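Local coordinates for ATP-dependent RNA helicase HrpB (Escherichia coli, PDB 6EUD), which hydrolyses ATP to ADP and phosphate and is a DExH-box helicase that binds single-stranded RNA, at residues V123-F128 and A140-V145; K53-E58 and G105-M110; A708-P713 and P728-R733; S716-R721 and M734-G739; L490-L495 and D560-R565. All coordinates share one frame; numbering follows the deposited sequence.

Contact 1 (V123-F128 and A140-V145)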
# COMPACT_ATOMS: atom_id res chain seq x y z
N VAL A 123 20.20 -14.02 16.96
CA VAL A 123 19.93 -12.71 16.39
C VAL A 123 18.96 -11.95 17.30
O VAL A 123 17.97 -12.53 17.78
CB VAL A 123 19.38 -12.82 14.95
CG1 VAL A 123 19.19 -11.44 14.36
CG2 VAL A 123 20.32 -13.64 14.08
N ILE A 124 19.25 -10.68 17.54
CA ILE A 124 18.41 -9.82 18.36
C ILE A 124 17.81 -8.66 17.56
O ILE A 124 18.54 -7.86 16.97
CB ILE A 124 19.19 -9.24 19.54
CG1 ILE A 124 19.94 -10.35 20.28
CG2 ILE A 124 18.25 -8.47 20.48
CD1 ILE A 124 20.82 -9.85 21.40
N LEU A 125 16.48 -8.59 17.54
CA LEU A 125 15.75 -7.52 16.86
C LEU A 125 15.30 -6.48 17.88
O LEU A 125 14.31 -6.68 18.59
CB LEU A 125 14.55 -8.07 16.10
CG LEU A 125 14.80 -9.18 15.08
CD1 LEU A 125 13.51 -9.61 14.44
CD2 LEU A 125 15.78 -8.71 14.04
N ASP A 126 16.01 -5.36 17.93
CA ASP A 126 15.76 -4.36 18.95
C ASP A 126 14.73 -3.32 18.50
O ASP A 126 14.52 -3.14 17.31
CB ASP A 126 17.08 -3.69 19.35
CG ASP A 126 17.01 -3.01 20.70
OD1 ASP A 126 17.78 -2.05 20.91
OD2 ASP A 126 16.18 -3.43 21.54
N GLU A 127 14.10 -2.66 19.47
CA GLU A 127 13.06 -1.66 19.22
C GLU A 127 11.99 -2.20 18.28
O GLU A 127 11.55 -1.51 17.37
CB GLU A 127 13.67 -0.37 18.67
CG GLU A 127 14.90 0.10 19.45
CD GLU A 127 14.60 0.43 20.91
OE1 GLU A 127 13.50 0.93 21.21
OE2 GLU A 127 15.48 0.19 21.77
N PHE A 128 11.58 -3.44 18.51
CA PHE A 128 10.64 -4.10 17.60
C PHE A 128 9.25 -3.46 17.57
O PHE A 128 8.52 -3.58 16.59
CB PHE A 128 10.49 -5.59 17.95
CG PHE A 128 9.76 -6.36 16.89
CD1 PHE A 128 8.40 -6.62 17.01
CD2 PHE A 128 10.43 -6.80 15.76
CE1 PHE A 128 7.72 -7.31 16.01
CE2 PHE A 128 9.75 -7.49 14.76
CZ PHE A 128 8.39 -7.74 14.90
N ALA A 140 10.72 -12.21 9.21
CA ALA A 140 10.23 -13.21 8.26
C ALA A 140 11.35 -14.11 7.70
O ALA A 140 11.17 -15.34 7.58
CB ALA A 140 9.49 -12.53 7.12
N LEU A 141 12.48 -13.50 7.36
CA LEU A 141 13.63 -14.24 6.84
C LEU A 141 14.18 -15.16 7.91
O LEU A 141 14.42 -16.34 7.67
CB LEU A 141 14.72 -13.29 6.35
CG LEU A 141 14.27 -12.46 5.14
CD1 LEU A 141 15.23 -11.33 4.86
CD2 LEU A 141 14.17 -13.36 3.92
N LEU A 142 14.37 -14.62 9.10
CA LEU A 142 14.92 -15.40 10.21
C LEU A 142 14.04 -16.58 10.64
O LEU A 142 14.55 -17.61 11.08
CB LEU A 142 15.19 -14.47 11.39
CG LEU A 142 16.34 -13.51 11.14
CD1 LEU A 142 16.38 -12.41 12.19
CD2 LEU A 142 17.65 -14.28 11.08
N LEU A 143 12.73 -16.43 10.53
CA LEU A 143 11.83 -17.54 10.82
C LEU A 143 11.92 -18.61 9.72
O LEU A 143 11.62 -19.79 9.95
CB LEU A 143 10.40 -17.03 10.96
CG LEU A 143 10.09 -16.24 12.24
CD1 LEU A 143 8.64 -15.74 12.27
CD2 LEU A 143 10.40 -17.08 13.46
N ASP A 144 12.35 -18.22 8.52
CA ASP A 144 12.52 -19.19 7.45
C ASP A 144 13.87 -19.89 7.57
O ASP A 144 13.96 -21.09 7.32
CB ASP A 144 12.38 -18.56 6.08
CG ASP A 144 10.99 -18.74 5.51
OD1 ASP A 144 10.07 -19.09 6.28
OD2 ASP A 144 10.83 -18.56 4.30
N VAL A 145 14.90 -19.14 7.96
CA VAL A 145 16.20 -19.73 8.25
C VAL A 145 16.07 -20.79 9.35
O VAL A 145 16.74 -21.82 9.32
CB VAL A 145 17.22 -18.68 8.70
CG1 VAL A 145 18.54 -19.34 9.04
CG2 VAL A 145 17.39 -17.59 7.63
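Val-123 and Leu-125, on strand 120-125, meet Leu-142 of helix 133-145 within a beta-alpha-beta unit of the RecA-like ATP-binding domain, whose returning strand is 154-159. The tight part is at Val-123. Its CG1 comes to 3.7 Å from Leu-142 CD1, while CG2, the other branch, lies 4.1 Å from Leu-142 CD2. The two forks thus meet methyl against methyl, CD1 on CG1 and CD2 on CG2, with the side chains set at a slant. Val-123 turns CG1 away from its backbone N (chi1 -176°), which places both of its branches against the helix. Leu-142 reaches the sheet from the facing side of the helix; beyond this pair it also packs on Leu-155 of the returning strand. Among the residues of 140-145, the partly exposed Asp-144 is where the helix comes nearest to solvent, and it takes no part. Past Leu-125 the strand gives way to the DEFH box, the Walker B element of this family, whose acidic side chains leave the helix contact altogether. There Asp-126 hydrogen-bonds to Ser-37 and Glu-127 forms a salt bridge with Lys-36, both in the predicted ATP site. The looser end of the apolar patch is Leu-125, which also touches Ala-138 and Leu-139. It runs alongside Leu-142 with opposed heading, Leu-125 CD2 at 4.2 Å from Leu-142 CD1.

Contact 2 (K53-E58 and G105-M110)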
# COMPACT_ATOMS: atom_id res chain seq x y z
N LYS A 53 28.29 -16.13 17.07
CA LYS A 53 28.09 -14.69 16.93
C LYS A 53 26.66 -14.27 17.30
O LYS A 53 25.74 -15.09 17.26
CB LYS A 53 28.40 -14.26 15.50
CG LYS A 53 29.60 -13.34 15.39
CD LYS A 53 30.41 -13.72 14.16
CE LYS A 53 31.45 -12.66 13.81
NZ LYS A 53 32.15 -12.16 15.01
N ILE A 54 26.49 -13.01 17.67
CA ILE A 54 25.17 -12.44 17.93
C ILE A 54 24.98 -11.17 17.11
O ILE A 54 25.85 -10.29 17.12
CB ILE A 54 24.97 -12.09 19.41
CG1 ILE A 54 25.25 -13.30 20.30
CG2 ILE A 54 23.57 -11.53 19.64
CD1 ILE A 54 25.19 -12.98 21.78
N ILE A 55 23.86 -11.07 16.40
CA ILE A 55 23.58 -9.88 15.61
C ILE A 55 22.51 -9.03 16.29
O ILE A 55 21.48 -9.55 16.74
CB ILE A 55 23.11 -10.22 14.20
CG1 ILE A 55 24.02 -11.26 13.54
CG2 ILE A 55 23.06 -8.96 13.35
CD1 ILE A 55 25.40 -10.76 13.22
N LEU A 56 22.77 -7.72 16.37
CA LEU A 56 21.84 -6.79 17.00
C LEU A 56 21.38 -5.72 16.01
O LEU A 56 22.12 -4.77 15.72
CB LEU A 56 22.49 -6.13 18.21
CG LEU A 56 21.64 -5.13 18.98
CD1 LEU A 56 20.38 -5.80 19.52
CD2 LEU A 56 22.44 -4.50 20.11
N LEU A 57 20.15 -5.89 15.50
CA LEU A 57 19.55 -4.95 14.55
C LEU A 57 19.02 -3.73 15.27
O LEU A 57 18.31 -3.85 16.26
CB LEU A 57 18.41 -5.61 13.76
CG LEU A 57 17.63 -4.67 12.82
CD1 LEU A 57 18.54 -4.14 11.72
CD2 LEU A 57 16.39 -5.34 12.21
N GLU A 58 19.36 -2.55 14.76
CA GLU A 58 18.83 -1.29 15.28
C GLU A 58 18.11 -0.54 14.17
O GLU A 58 18.52 -0.59 13.03
CB GLU A 58 19.96 -0.45 15.88
CG GLU A 58 20.68 -1.11 17.06
CD GLU A 58 19.81 -1.23 18.30
OE1 GLU A 58 18.88 -0.41 18.45
OE2 GLU A 58 20.05 -2.14 19.13
N GLY A 105 19.25 -1.89 6.57
CA GLY A 105 19.11 -3.00 5.63
C GLY A 105 20.27 -3.97 5.62
O GLY A 105 20.25 -4.93 4.84
N VAL A 106 21.28 -3.74 6.46
CA VAL A 106 22.46 -4.61 6.49
C VAL A 106 22.08 -6.05 6.86
O VAL A 106 22.56 -7.00 6.24
CB VAL A 106 23.52 -4.08 7.48
CG1 VAL A 106 24.54 -5.16 7.82
CG2 VAL A 106 24.22 -2.84 6.91
N LEU A 107 21.21 -6.22 7.85
CA LEU A 107 20.79 -7.56 8.23
C LEU A 107 20.17 -8.30 7.05
O LEU A 107 20.43 -9.49 6.83
CB LEU A 107 19.81 -7.50 9.39
CG LEU A 107 19.27 -8.85 9.87
CD1 LEU A 107 20.40 -9.84 10.08
CD2 LEU A 107 18.47 -8.68 11.17
N THR A 108 19.39 -7.58 6.26
CA THR A 108 18.79 -8.16 5.07
C THR A 108 19.86 -8.65 4.08
O THR A 108 19.75 -9.75 3.57
CB THR A 108 17.85 -7.15 4.36
OG1 THR A 108 16.89 -6.65 5.29
CG2 THR A 108 17.13 -7.82 3.17
N ARG A 109 20.89 -7.83 3.83
CA ARG A 109 22.02 -8.23 2.97
C ARG A 109 22.72 -9.51 3.45
O ARG A 109 22.97 -10.41 2.66
CB ARG A 109 23.05 -7.10 2.88
CG ARG A 109 22.59 -5.94 2.03
CD ARG A 109 21.91 -6.45 0.78
NE ARG A 109 20.76 -5.62 0.47
CZ ARG A 109 19.67 -6.06 -0.15
NH1 ARG A 109 19.59 -7.32 -0.55
NH2 ARG A 109 18.67 -5.23 -0.38
N MET A 110 23.02 -9.56 4.74
CA MET A 110 23.69 -10.70 5.36
C MET A 110 22.94 -12.02 5.16
O MET A 110 23.53 -13.04 4.80
CB MET A 110 23.89 -10.44 6.86
CG MET A 110 24.80 -9.25 7.15
SD MET A 110 24.93 -8.83 8.91
CE MET A 110 25.42 -10.40 9.61
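Met-110 N donates to Val-106 O over 3.0 Å, the shorter of two backbone bonds that wind the first turn of helix 106-113; the other runs from Arg-109 N to Gly-105 O. Gly-105 is the N-cap and closes a Thr-Glu-Gly sequence consistent with motif Ib of DEAH/RHA helicases. No polar bond crosses to strand 53-57, where the meeting is wholly apolar. Met-110 and Ile-55 reach toward each other tip to tip, CE of the methionine 3.6 Å from CD1 of the isoleucine. A turn about the CG-SD bond (chi3 54°) swings the CE methyl to its partner. Ile-55 also offers its other branch, CG2, more distantly to Leu-107 CD1 at 4.3 Å. Leu-107 crosses Leu-57 at about a right angle, setting CD2 against Leu-57 CB at 4.0 Å. Leu-107 thus touches both strand residues, one methyl to each. The short axes of strand and helix stand 10.0 Å apart and run 141° from each other. Strand 53-57 lies between 99-102 and 120-125 in the parallel part of the sheet, with helix 106-113 over this face beside helix 133-145, where Ala-138 touches Leu-107 and Ala-135 touches Leu-57.

Contact 3 (A708-P713 and P728-R733)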
# COMPACT_ATOMS: atom_id res chain seq x y z
N ALA A 708 -34.20 -19.06 -22.22
CA ALA A 708 -34.85 -17.86 -22.74
C ALA A 708 -36.35 -18.00 -22.68
O ALA A 708 -37.05 -17.01 -22.49
CB ALA A 708 -34.40 -17.57 -24.19
N HIS A 709 -36.83 -19.24 -22.84
CA HIS A 709 -38.25 -19.55 -22.77
C HIS A 709 -38.51 -20.67 -21.78
O HIS A 709 -37.67 -21.57 -21.63
CB HIS A 709 -38.80 -19.97 -24.13
CG HIS A 709 -38.82 -18.86 -25.14
ND1 HIS A 709 -37.71 -18.52 -25.89
CD2 HIS A 709 -39.81 -18.01 -25.51
CE1 HIS A 709 -38.02 -17.51 -26.68
NE2 HIS A 709 -39.28 -17.18 -26.47
N TYR A 710 -39.67 -20.63 -21.13
CA TYR A 710 -40.12 -21.71 -20.26
C TYR A 710 -41.32 -22.42 -20.94
O TYR A 710 -42.21 -21.75 -21.48
CB TYR A 710 -40.51 -21.18 -18.87
CG TYR A 710 -40.91 -22.25 -17.86
CD1 TYR A 710 -39.94 -22.91 -17.10
CD2 TYR A 710 -42.25 -22.58 -17.66
CE1 TYR A 710 -40.30 -23.90 -16.18
CE2 TYR A 710 -42.63 -23.57 -16.74
CZ TYR A 710 -41.65 -24.23 -16.01
OH TYR A 710 -42.00 -25.20 -15.11
N THR A 711 -41.32 -23.75 -20.96
CA THR A 711 -42.47 -24.50 -21.51
C THR A 711 -43.50 -24.76 -20.41
O THR A 711 -43.22 -25.48 -19.44
CB THR A 711 -42.07 -25.85 -22.13
OG1 THR A 711 -41.03 -25.67 -23.08
CG2 THR A 711 -43.29 -26.51 -22.80
N VAL A 712 -44.68 -24.18 -20.55
CA VAL A 712 -45.75 -24.33 -19.56
C VAL A 712 -46.55 -25.64 -19.80
O VAL A 712 -46.32 -26.33 -20.80
CB VAL A 712 -46.69 -23.09 -19.59
CG1 VAL A 712 -45.98 -21.88 -19.03
CG2 VAL A 712 -47.16 -22.83 -21.00
N PRO A 713 -47.47 -26.00 -18.88
CA PRO A 713 -48.19 -27.27 -19.07
C PRO A 713 -48.91 -27.47 -20.41
O PRO A 713 -49.01 -28.62 -20.84
CB PRO A 713 -49.21 -27.23 -17.93
CG PRO A 713 -48.44 -26.54 -16.82
CD PRO A 713 -47.63 -25.47 -17.51
N PRO A 728 -36.52 -13.18 -12.05
CA PRO A 728 -36.95 -13.50 -13.41
C PRO A 728 -38.47 -13.65 -13.48
O PRO A 728 -39.08 -14.29 -12.60
CB PRO A 728 -36.23 -14.82 -13.70
CG PRO A 728 -36.00 -15.42 -12.34
CD PRO A 728 -35.79 -14.28 -11.41
N ALA A 729 -39.08 -13.04 -14.49
CA ALA A 729 -40.54 -13.00 -14.54
C ALA A 729 -41.09 -13.77 -15.74
O ALA A 729 -40.45 -13.92 -16.78
CB ALA A 729 -41.03 -11.57 -14.57
N LEU A 730 -42.30 -14.27 -15.58
CA LEU A 730 -42.94 -15.01 -16.64
C LEU A 730 -44.39 -14.56 -16.79
O LEU A 730 -45.23 -14.87 -15.94
CB LEU A 730 -42.87 -16.50 -16.35
CG LEU A 730 -43.35 -17.41 -17.47
CD1 LEU A 730 -42.18 -17.89 -18.31
CD2 LEU A 730 -44.10 -18.56 -16.87
N ALA A 731 -44.69 -13.85 -17.88
CA ALA A 731 -46.04 -13.38 -18.15
C ALA A 731 -46.80 -14.44 -18.90
O ALA A 731 -46.46 -14.76 -20.04
CB ALA A 731 -46.00 -12.09 -18.92
N VAL A 732 -47.81 -15.02 -18.26
CA VAL A 732 -48.51 -16.17 -18.83
C VAL A 732 -49.99 -16.16 -18.47
O VAL A 732 -50.36 -15.82 -17.35
CB VAL A 732 -47.88 -17.51 -18.33
CG1 VAL A 732 -47.92 -17.60 -16.81
CG2 VAL A 732 -48.59 -18.70 -18.94
N ARG A 733 -50.84 -16.53 -19.42
CA ARG A 733 -52.26 -16.66 -19.11
C ARG A 733 -52.45 -17.75 -18.05
O ARG A 733 -51.92 -18.85 -18.16
CB ARG A 733 -53.07 -16.98 -20.37
CG ARG A 733 -53.04 -15.88 -21.41
CD ARG A 733 -53.74 -16.31 -22.69
NE ARG A 733 -53.07 -17.47 -23.28
CZ ARG A 733 -53.53 -18.16 -24.31
NH1 ARG A 733 -54.68 -17.81 -24.89
NH2 ARG A 733 -52.85 -19.19 -24.77
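Tyr-710 and Leu-730 reach over one face of a small sheet from strands that are not adjacent: strand 717-721 runs between them. The nearest approach is made by the tyrosine stem, with CB 3.7 Å from Leu-730 CD1. The aromatic ring itself is only obliquely approached by the other methyl, Leu-730 CD2. With CG turned from the backbone N (chi1 -176°), the ring of Tyr-710 is carried off beyond CB, where the side chain touches Pro-744. Leu-730 CD2 also leans to Val-712 CG1, at 4.4 Å, and so joins both pairs. The second pair is two beta-branched side chains lying side by side and pointing contrary ways: Val-712 CG1 lies 4.1 Å from Val-732 CG2. Alternation puts His-709 and Thr-711 on the reverse face, where they make no contact with 728-733. The spacing, 8.1 Å from Tyr-710 CA to Leu-730 CA, is too wide for backbone pairing; Ile-720 of the middle strand fills the same face and touches both Tyr-710 and Leu-730. Such contact between first and third strands, which run the same way and each pair antiparallel with the second, belongs to an antiparallel beta-meander, here in the C-terminal region of HrpB.

Contact 4 (S716-R721 and M734-G739)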
# COMPACT_ATOMS: atom_id res chain seq x y z
N SER A 716 -47.04 -24.49 -24.57
CA SER A 716 -46.63 -23.16 -25.02
C SER A 716 -45.23 -22.82 -24.49
O SER A 716 -44.84 -23.21 -23.39
CB SER A 716 -47.62 -22.09 -24.56
OG SER A 716 -48.86 -22.19 -25.25
N ARG A 717 -44.47 -22.09 -25.30
CA ARG A 717 -43.15 -21.62 -24.89
C ARG A 717 -43.22 -20.14 -24.54
O ARG A 717 -43.30 -19.31 -25.44
CB ARG A 717 -42.12 -21.87 -25.99
CG ARG A 717 -42.19 -23.29 -26.57
CD ARG A 717 -40.83 -23.77 -26.99
NE ARG A 717 -39.95 -23.88 -25.83
CZ ARG A 717 -38.63 -23.79 -25.88
NH1 ARG A 717 -38.00 -23.57 -27.03
NH2 ARG A 717 -37.93 -23.90 -24.76
N ILE A 718 -43.20 -19.82 -23.24
CA ILE A 718 -43.34 -18.44 -22.77
C ILE A 718 -41.97 -17.85 -22.40
O ILE A 718 -41.16 -18.49 -21.71
CB ILE A 718 -44.29 -18.34 -21.56
CG1 ILE A 718 -45.59 -19.13 -21.78
CG2 ILE A 718 -44.58 -16.89 -21.23
CD1 ILE A 718 -46.35 -18.74 -23.04
N ALA A 719 -41.71 -16.63 -22.87
CA ALA A 719 -40.44 -15.95 -22.65
C ALA A 719 -40.25 -15.61 -21.19
O ALA A 719 -41.15 -15.07 -20.55
CB ALA A 719 -40.36 -14.69 -23.49
N ILE A 720 -39.08 -15.92 -20.65
CA ILE A 720 -38.71 -15.46 -19.33
C ILE A 720 -38.04 -14.09 -19.44
O ILE A 720 -37.20 -13.87 -20.31
CB ILE A 720 -37.78 -16.47 -18.66
CG1 ILE A 720 -38.50 -17.81 -18.45
CG2 ILE A 720 -37.23 -15.91 -17.36
CD1 ILE A 720 -37.65 -18.86 -17.73
N ARG A 721 -38.42 -13.16 -18.57
CA ARG A 721 -37.90 -11.81 -18.61
C ARG A 721 -36.86 -11.65 -17.51
O ARG A 721 -37.18 -11.57 -16.31
CB ARG A 721 -39.04 -10.78 -18.45
CG ARG A 721 -38.69 -9.32 -18.78
CD ARG A 721 -39.46 -8.32 -17.88
NE ARG A 721 -40.87 -8.69 -17.81
CZ ARG A 721 -41.65 -8.51 -16.74
NH1 ARG A 721 -41.18 -7.97 -15.63
NH2 ARG A 721 -42.91 -8.90 -16.81
N MET A 734 -53.19 -17.41 -17.01
CA MET A 734 -53.45 -18.31 -15.89
C MET A 734 -53.94 -19.66 -16.36
O MET A 734 -53.51 -20.69 -15.86
CB MET A 734 -54.47 -17.68 -14.95
CG MET A 734 -54.78 -18.52 -13.72
SD MET A 734 -55.95 -17.70 -12.61
CE MET A 734 -57.43 -17.65 -13.60
N GLN A 735 -54.83 -19.66 -17.35
CA GLN A 735 -55.43 -20.89 -17.86
C GLN A 735 -54.35 -21.91 -18.31
O GLN A 735 -54.57 -23.13 -18.23
CB GLN A 735 -56.39 -20.56 -19.02
CG GLN A 735 -55.70 -20.04 -20.27
CD GLN A 735 -56.42 -18.90 -20.95
OE1 GLN A 735 -57.26 -18.23 -20.35
NE2 GLN A 735 -56.08 -18.64 -22.20
N GLU A 736 -53.20 -21.41 -18.74
CA GLU A 736 -52.14 -22.27 -19.25
C GLU A 736 -51.35 -22.96 -18.13
O GLU A 736 -50.63 -23.92 -18.37
CB GLU A 736 -51.19 -21.47 -20.14
CG GLU A 736 -51.81 -20.98 -21.45
CD GLU A 736 -50.79 -20.91 -22.60
OE1 GLU A 736 -50.08 -19.89 -22.74
OE2 GLU A 736 -50.71 -21.90 -23.36
N MET A 737 -51.48 -22.46 -16.91
CA MET A 737 -50.75 -23.04 -15.79
C MET A 737 -51.53 -24.14 -15.07
O MET A 737 -51.09 -24.66 -14.04
CB MET A 737 -50.38 -21.94 -14.79
CG MET A 737 -49.42 -20.91 -15.35
SD MET A 737 -47.93 -21.68 -15.97
CE MET A 737 -47.34 -22.55 -14.49
N PHE A 738 -52.70 -24.50 -15.60
CA PHE A 738 -53.48 -25.57 -14.99
C PHE A 738 -52.77 -26.91 -15.05
O PHE A 738 -52.24 -27.31 -16.09
CB PHE A 738 -54.84 -25.70 -15.68
CG PHE A 738 -55.76 -24.55 -15.42
CD1 PHE A 738 -55.53 -23.70 -14.35
CD2 PHE A 738 -56.84 -24.32 -16.25
CE1 PHE A 738 -56.38 -22.64 -14.11
CE2 PHE A 738 -57.68 -23.26 -16.01
CZ PHE A 738 -57.46 -22.42 -14.94
N GLY A 739 -52.77 -27.63 -13.93
CA GLY A 739 -52.12 -28.92 -13.88
C GLY A 739 -50.77 -28.87 -13.18
O GLY A 739 -50.21 -29.90 -12.80
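Ser-716 OG donates to Glu-736 OE2 over 2.7 Å, the one hydrogen bond between segment 716-721 and the turn 734-739. The serine approaches the syn lone pair, on the side of the other carboxylate oxygen. OG stands beside the backbone N of its own residue (chi1 -70°), which aims it at the carboxylate. Thr-714 OG1, the stronger partner of the acid, bonds to the same OE2 and weakly to Ser-716 OG, so that oxygen is gripped by two hydroxyl-bearing residues. The other oxygen, OE1, has a long, weak ion pair with Arg-733, and Ser-716 OG has a weak hydrogen bond with Arg-807 besides.

Van der Waals contact is slight. Ile-718 CD1 approaches Glu-736 OE1 at 3.9 Å, crossing the acid at an angle. With an alanine here in place of Glu-736, the Ser-716 and Thr-714 hydroxyls would probably lose their shared carboxylate acceptor, and a gap would open beside Ile-718 CD1.

Within the turn, Met-737 N bonds Met-734 O at 2.9 Å, closing the 3-10 segment that presents Glu-736. Phe-738 lays one ring face under Gln-735 CA, which is offset toward the rim.

The turn follows strand 729-733, whose Leu-730 touches Ile-718; strand 717-721 lies between 709-711 and 729-733, while helix 771-776 packs against Met-734 and Met-737.

Contact 5 (L490-L495 and D560-R565)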
# COMPACT_ATOMS: atom_id res chain seq x y z
N LEU A 490 24.89 11.57 -20.48
CA LEU A 490 24.45 10.17 -20.45
C LEU A 490 23.32 9.95 -19.44
O LEU A 490 22.84 8.83 -19.28
CB LEU A 490 25.61 9.25 -20.11
CG LEU A 490 26.78 9.24 -21.09
CD1 LEU A 490 27.93 8.41 -20.52
CD2 LEU A 490 26.32 8.70 -22.46
N ILE A 491 22.90 11.03 -18.77
CA ILE A 491 21.96 10.94 -17.67
C ILE A 491 20.54 10.63 -18.15
O ILE A 491 19.91 9.70 -17.64
CB ILE A 491 21.92 12.24 -16.86
CG1 ILE A 491 23.30 12.58 -16.30
CG2 ILE A 491 20.89 12.14 -15.76
CD1 ILE A 491 23.34 13.88 -15.55
N ALA A 492 20.07 11.41 -19.12
CA ALA A 492 18.66 11.34 -19.56
C ALA A 492 18.21 9.92 -19.96
O ALA A 492 17.18 9.48 -19.49
CB ALA A 492 18.39 12.32 -20.70
N PRO A 493 18.96 9.21 -20.82
CA PRO A 493 18.44 7.87 -21.13
C PRO A 493 18.46 6.89 -19.94
O PRO A 493 17.56 6.06 -19.83
CB PRO A 493 19.34 7.39 -22.26
CG PRO A 493 20.59 8.21 -22.12
CD PRO A 493 20.17 9.54 -21.59
N LEU A 494 19.44 7.01 -19.05
CA LEU A 494 19.45 6.21 -17.81
C LEU A 494 18.23 6.49 -16.92
O LEU A 494 17.59 5.57 -16.40
CB LEU A 494 20.73 6.50 -17.02
CG LEU A 494 22.01 6.00 -17.69
CD1 LEU A 494 23.19 6.65 -17.03
CD2 LEU A 494 22.11 4.49 -17.57
N LEU A 495 17.91 7.77 -16.75
CA LEU A 495 16.74 8.16 -16.01
C LEU A 495 15.45 7.70 -16.68
O LEU A 495 14.54 7.20 -16.01
CB LEU A 495 16.69 9.67 -15.85
CG LEU A 495 17.37 10.36 -14.69
CD1 LEU A 495 16.82 11.79 -14.59
CD2 LEU A 495 17.18 9.60 -13.38
N ASP A 560 12.76 15.06 -28.36
CA ASP A 560 13.01 14.46 -29.67
C ASP A 560 14.21 13.52 -29.62
O ASP A 560 14.18 12.43 -30.22
CB ASP A 560 13.22 15.55 -30.72
CG ASP A 560 11.99 16.42 -30.91
OD1 ASP A 560 10.99 15.92 -31.48
OD2 ASP A 560 12.01 17.59 -30.48
N GLU A 561 15.25 13.93 -28.91
CA GLU A 561 16.40 13.08 -28.68
C GLU A 561 16.02 11.86 -27.88
O GLU A 561 16.44 10.75 -28.19
CB GLU A 561 17.48 13.83 -27.93
CG GLU A 561 17.60 15.24 -28.36
CD GLU A 561 19.00 15.73 -28.26
OE1 GLU A 561 19.75 15.22 -27.40
OE2 GLU A 561 19.35 16.65 -29.03
N LEU A 562 15.25 12.08 -26.82
CA LEU A 562 14.94 11.03 -25.86
C LEU A 562 14.12 9.93 -26.51
O LEU A 562 14.41 8.75 -26.34
CB LEU A 562 14.21 11.60 -24.65
CG LEU A 562 14.10 10.66 -23.45
CD1 LEU A 562 15.49 10.24 -22.97
CD2 LEU A 562 13.32 11.33 -22.33
N VAL A 563 13.10 10.34 -27.25
CA VAL A 563 12.23 9.40 -27.93
C VAL A 563 13.01 8.65 -29.02
O VAL A 563 12.77 7.48 -29.29
CB VAL A 563 11.02 10.12 -28.56
CG1 VAL A 563 10.26 9.20 -29.48
CG2 VAL A 563 10.13 10.68 -27.46
N GLN A 564 13.95 9.35 -29.63
CA GLN A 564 14.81 8.73 -30.61
C GLN A 564 15.77 7.76 -29.93
O GLN A 564 15.99 6.65 -30.41
CB GLN A 564 15.57 9.79 -31.40
CG GLN A 564 15.03 10.02 -32.81
CD GLN A 564 15.29 8.82 -33.72
OE1 GLN A 564 16.43 8.50 -34.04
NE2 GLN A 564 14.21 8.15 -34.14
N ARG A 565 16.33 8.18 -28.79
CA ARG A 565 17.25 7.36 -28.02
C ARG A 565 16.54 6.18 -27.37
O ARG A 565 17.11 5.09 -27.23
CB ARG A 565 17.95 8.22 -26.96
CG ARG A 565 18.85 7.46 -26.00
CD ARG A 565 19.88 6.61 -26.74
NE ARG A 565 20.94 6.12 -25.87
CZ ARG A 565 20.81 5.10 -25.02
NH1 ARG A 565 19.65 4.47 -24.91
NH2 ARG A 565 21.85 4.73 -24.27
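The guanidinium of Arg-565 presents one face to Pro-493, whose CB sits over its centre, 3.8 Å above the plane. CZ is thus 3.9 Å from Pro-493 CB, and NE, NH1 and NH2 lie below that carbon at about the same range. NH2 also has a long, weak ion pair with Glu-435 of helix 433-447. The aliphatic part of the arginine joins in, CG lying 3.8 Å from Pro-493 CB. With CG turned from the backbone N (chi1 175°), a bend at chi2 (54°) brings the chain over the proline ring, where stem and flat head touch the same carbon.

One helical turn earlier, Leu-562 makes the buried half. Its CD1 rests 3.9 Å from the carbonyl O of Ala-492 and 4.2 Å from Ala-492 CB, and also meets Pro-493 CA. The short axes of helices 491-495 and 560-565 pass 10.2 Å apart at a crossing angle of -57°. Pro-493 and Ala-492 are small, and Pro-493 stands in the opening turn of its helix, where a missing N-H costs no helical bond. Ala-492 is backed by Leu-555 of strand 554-556, and Leu-562 continues onto Leu-569.

With no hydrogen bond across it, this junction rests on van der Waals contact: a buried leucine on one side and, at the exposed end, an arginine used for its flat surface, its charge unmatched across this contact.

Overall arrangement
Contacts 1 and 2 share the sheet of the ATP-binding domain: their centres are 9 Å apart, and Ile-124 N probably hydrogen-bonds to Ile-55 O at 2.6 Å between neighbouring strands. Both lie close to the predicted nucleotide site, the side chain of Leu-125 about 10 Å from that of Lys-36 and Leu-57 about 11 Å from Ser-37. Contacts 3 and 4, with centres 5 Å apart, interleave along the chain and share another sheet, strand 717-721 of contact 4 being the middle one. This pair is remote: contact 1 to contact 4 is about 70 Å between centres. Contact 5 stands apart, its nearest atoms about 19 Å from contact 2 and 52 Å from contact 3.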